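Aminopentol aminotransferase (PDB 6HBS) deaminates aminopentol, the hydrolysis product of fumonisin B1, to its 2-keto form, passing the amino group through pyridoxal 5'-phosphate to pyruvate. Local coordinates at residues A144-S149 with F193-R198. Sequence-based numbering, arbitrary orientation.
Sequences AYHGAS and FATPFR. With PLP (pyridoxal-5'-phosphate), chain C.
Ala-144 meets the end of Arg-198, whose NH1 lies 4.0 Å from the Ala-144 CB; the arginine chain is bent at chi2 (69°), Lys-142 O accepts a bond from NH1 and Glu-203 pairs with NE. Next, the Tyr-145 ring leads away from 193-198 to the cofactor, with pyridoxal C3 at its edge, in plane, and Gly-147 O over one face near the rim. His-146 carries most of the contact. Phe-193 CD2 lies over the centre of the imidazole in an edge-to-face pair, planes at 65°, and Phe-193 CB comes within 3.7 Å of His-146 NE2. At the imidazole edge a water, 2.7 Å from His-146 NE2, donates to Phe-193 O, while ND1 of the same ring bonds to Asp-230; these two partners would favour this rotation of the ring. Thr-195 CG2 packs 3.8 Å from His-146 CE1 and 4.1 Å from the cofactor methyl C2A, as its OG1 bonds to Phe-197 O (2.7 Å). A glycine here would probably leave a gap beside imidazole and cofactor methyl and deprive Phe-197 O of that hydroxyl. At Gly-147 (phi 140°) a CB would run into His-146 O, which calls for glycine. Tyr-145, His-146 and Gly-147 belong to the pyridoxal phosphate pocket, His-146 O beside cofactor C6. The loop follows strand 137-141, neighbour of parallel strand 189-194 in the central sheet of this class-III aminotransferase, and Phe-193 packs on helix 118-133.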
loop_
_atom_site.group_PDB
_atom_site.type_symbol
_atom_site.label_atom_id
_atom_site.label_comp_id
_atom_site.label_asym_id
_atom_site.label_seq_id
_atom_site.Cartn_x
_atom_site.Cartn_y
_atom_site.Cartn_z
ATOM N N ALA A 144 -10.526 5.575 17.871
ATOM C CA ALA A 144 -9.281 4.864 17.611
ATOM C C ALA A 144 -8.989 4.856 16.102
ATOM O O ALA A 144 -9.863 4.542 15.304
ATOM C CB ALA A 144 -9.340 3.473 18.150
ATOM N N TYR A 145 -7.744 5.193 15.743
ATOM C CA TYR A 145 -7.287 5.212 14.347
ATOM C C TYR A 145 -6.719 3.837 13.964
ATOM O O TYR A 145 -5.747 3.381 14.558
ATOM C CB TYR A 145 -6.248 6.322 14.139
ATOM C CG TYR A 145 -5.854 6.510 12.695
ATOM C CD1 TYR A 145 -6.593 7.342 11.877
ATOM C CD2 TYR A 145 -4.761 5.840 12.135
ATOM C CE1 TYR A 145 -6.260 7.518 10.544
ATOM C CE2 TYR A 145 -4.415 6.013 10.797
ATOM C CZ TYR A 145 -5.163 6.869 10.007
ATOM O OH TYR A 145 -4.894 7.080 8.683
ATOM N N HIS A 146 -7.348 3.194 12.963
ATOM C CA HIS A 146 -6.926 1.906 12.442
ATOM C C HIS A 146 -6.553 1.978 10.957
ATOM O O HIS A 146 -6.261 0.957 10.350
ATOM C CB HIS A 146 -8.001 0.845 12.693
ATOM C CG HIS A 146 -8.167 0.511 14.134
ATOM N ND1 HIS A 146 -7.137 -0.030 14.876
ATOM C CD2 HIS A 146 -9.235 0.615 14.957
ATOM C CE1 HIS A 146 -7.569 -0.223 16.114
ATOM N NE2 HIS A 146 -8.854 0.147 16.186
ATOM N N GLY A 147 -6.584 3.170 10.382
ATOM C CA GLY A 147 -6.267 3.357 8.964
ATOM C C GLY A 147 -7.213 4.360 8.346
ATOM O O GLY A 147 -7.992 5.012 9.067
ATOM N N ALA A 148 -7.162 4.488 7.017
ATOM C CA ALA A 148 -7.990 5.461 6.345
ATOM C C ALA A 148 -8.811 4.802 5.228
ATOM O O ALA A 148 -9.012 5.395 4.164
ATOM C CB ALA A 148 -7.125 6.593 5.831
ATOM N N SER A 149 -9.290 3.587 5.500
ATOM C CA SER A 149 -10.227 2.864 4.614
ATOM C C SER A 149 -11.665 3.367 4.837
ATOM O O SER A 149 -11.982 4.001 5.848
ATOM C CB SER A 149 -10.120 1.350 4.818
ATOM O OG SER A 149 -8.774 0.902 4.720
ATOM N N PHE A 193 -10.961 -4.987 17.941
ATOM C CA PHE A 193 -9.724 -4.286 17.638
ATOM C C PHE A 193 -9.382 -3.403 18.837
ATOM O O PHE A 193 -10.265 -2.652 19.333
ATOM C CB PHE A 193 -9.862 -3.385 16.410
ATOM C CG PHE A 193 -9.779 -4.087 15.079
ATOM C CD1 PHE A 193 -10.736 -5.003 14.690
ATOM C CD2 PHE A 193 -8.728 -3.814 14.204
ATOM C CE1 PHE A 193 -10.658 -5.633 13.453
ATOM C CE2 PHE A 193 -8.652 -4.444 12.976
ATOM C CZ PHE A 193 -9.609 -5.355 12.599
ATOM N N ALA A 194 -8.116 -3.481 19.267
ATOM C CA ALA A 194 -7.546 -2.602 20.288
ATOM C C ALA A 194 -6.131 -2.171 19.865
ATOM O O ALA A 194 -5.330 -3.006 19.523
ATOM C CB ALA A 194 -7.516 -3.344 21.593
ATOM N N THR A 195 -5.838 -0.868 19.943
ATOM C CA THR A 195 -4.471 -0.368 19.998
ATOM C C THR A 195 -3.925 -0.680 21.389
ATOM O O THR A 195 -4.678 -0.827 22.351
ATOM C CB THR A 195 -4.386 1.124 19.665
ATOM O OG1 THR A 195 -5.083 1.936 20.613
ATOM C CG2 THR A 195 -4.895 1.404 18.275
ATOM N N PRO A 196 -2.610 -0.871 21.541
ATOM C CA PRO A 196 -2.068 -1.357 22.803
ATOM C C PRO A 196 -2.002 -0.286 23.898
ATOM O O PRO A 196 -1.891 -0.643 25.056
ATOM C CB PRO A 196 -0.671 -1.879 22.458
ATOM C CG PRO A 196 -0.298 -1.152 21.184
ATOM C CD PRO A 196 -1.581 -0.773 20.483
ATOM N N PHE A 197 -2.094 0.987 23.521
ATOM C CA PHE A 197 -2.450 2.067 24.454
ATOM C C PHE A 197 -3.273 3.098 23.677
ATOM O O PHE A 197 -3.446 2.965 22.440
ATOM C CB PHE A 197 -1.206 2.625 25.159
ATOM C CG PHE A 197 -0.127 3.235 24.305
ATOM C CD1 PHE A 197 0.884 2.454 23.758
ATOM C CD2 PHE A 197 -0.086 4.612 24.116
ATOM C CE1 PHE A 197 1.896 3.042 23.006
ATOM C CE2 PHE A 197 0.924 5.198 23.358
ATOM C CZ PHE A 197 1.903 4.412 22.790
ATOM N N ARG A 198 -3.792 4.118 24.375
ATOM C CA ARG A 198 -4.531 5.172 23.732
ATOM C C ARG A 198 -3.530 6.166 23.140
ATOM O O ARG A 198 -2.793 6.846 23.897
ATOM C CB ARG A 198 -5.459 5.883 24.720
ATOM C CG ARG A 198 -6.339 6.945 24.077
ATOM C CD ARG A 198 -7.383 6.318 23.173
ATOM N NE ARG A 198 -8.302 7.323 22.666
ATOM C CZ ARG A 198 -9.365 7.059 21.921
ATOM N NH1 ARG A 198 -9.551 5.838 21.424
ATOM N NH2 ARG A 198 -10.232 8.032 21.704
HETATM N N1 PLP C . -3.195 1.560 12.674
HETATM C C2 PLP C . -2.554 2.423 13.493
HETATM C C2A PLP C . -2.612 2.276 14.995
HETATM C C3 PLP C . -1.729 3.476 12.908
HETATM O O3 PLP C . -1.063 4.347 13.696
HETATM C C4 PLP C . -1.624 3.577 11.435
HETATM C C4A PLP C . -0.761 4.650 10.875
HETATM C C5 PLP C . -2.436 2.601 10.646
HETATM C C6 PLP C . -3.157 1.627 11.325
HETATM C C5A PLP C . -2.451 2.592 9.118
HETATM O O4P PLP C . -1.116 2.439 8.572
HETATM P P PLP C . -0.904 3.135 7.135
HETATM O O1P PLP C . -0.958 4.585 7.304
HETATM O O2P PLP C . -2.065 2.660 6.309
HETATM O O3P PLP C . 0.461 2.597 6.764
HETATM O O HOH W 1 -9.996 -0.062 18.604
#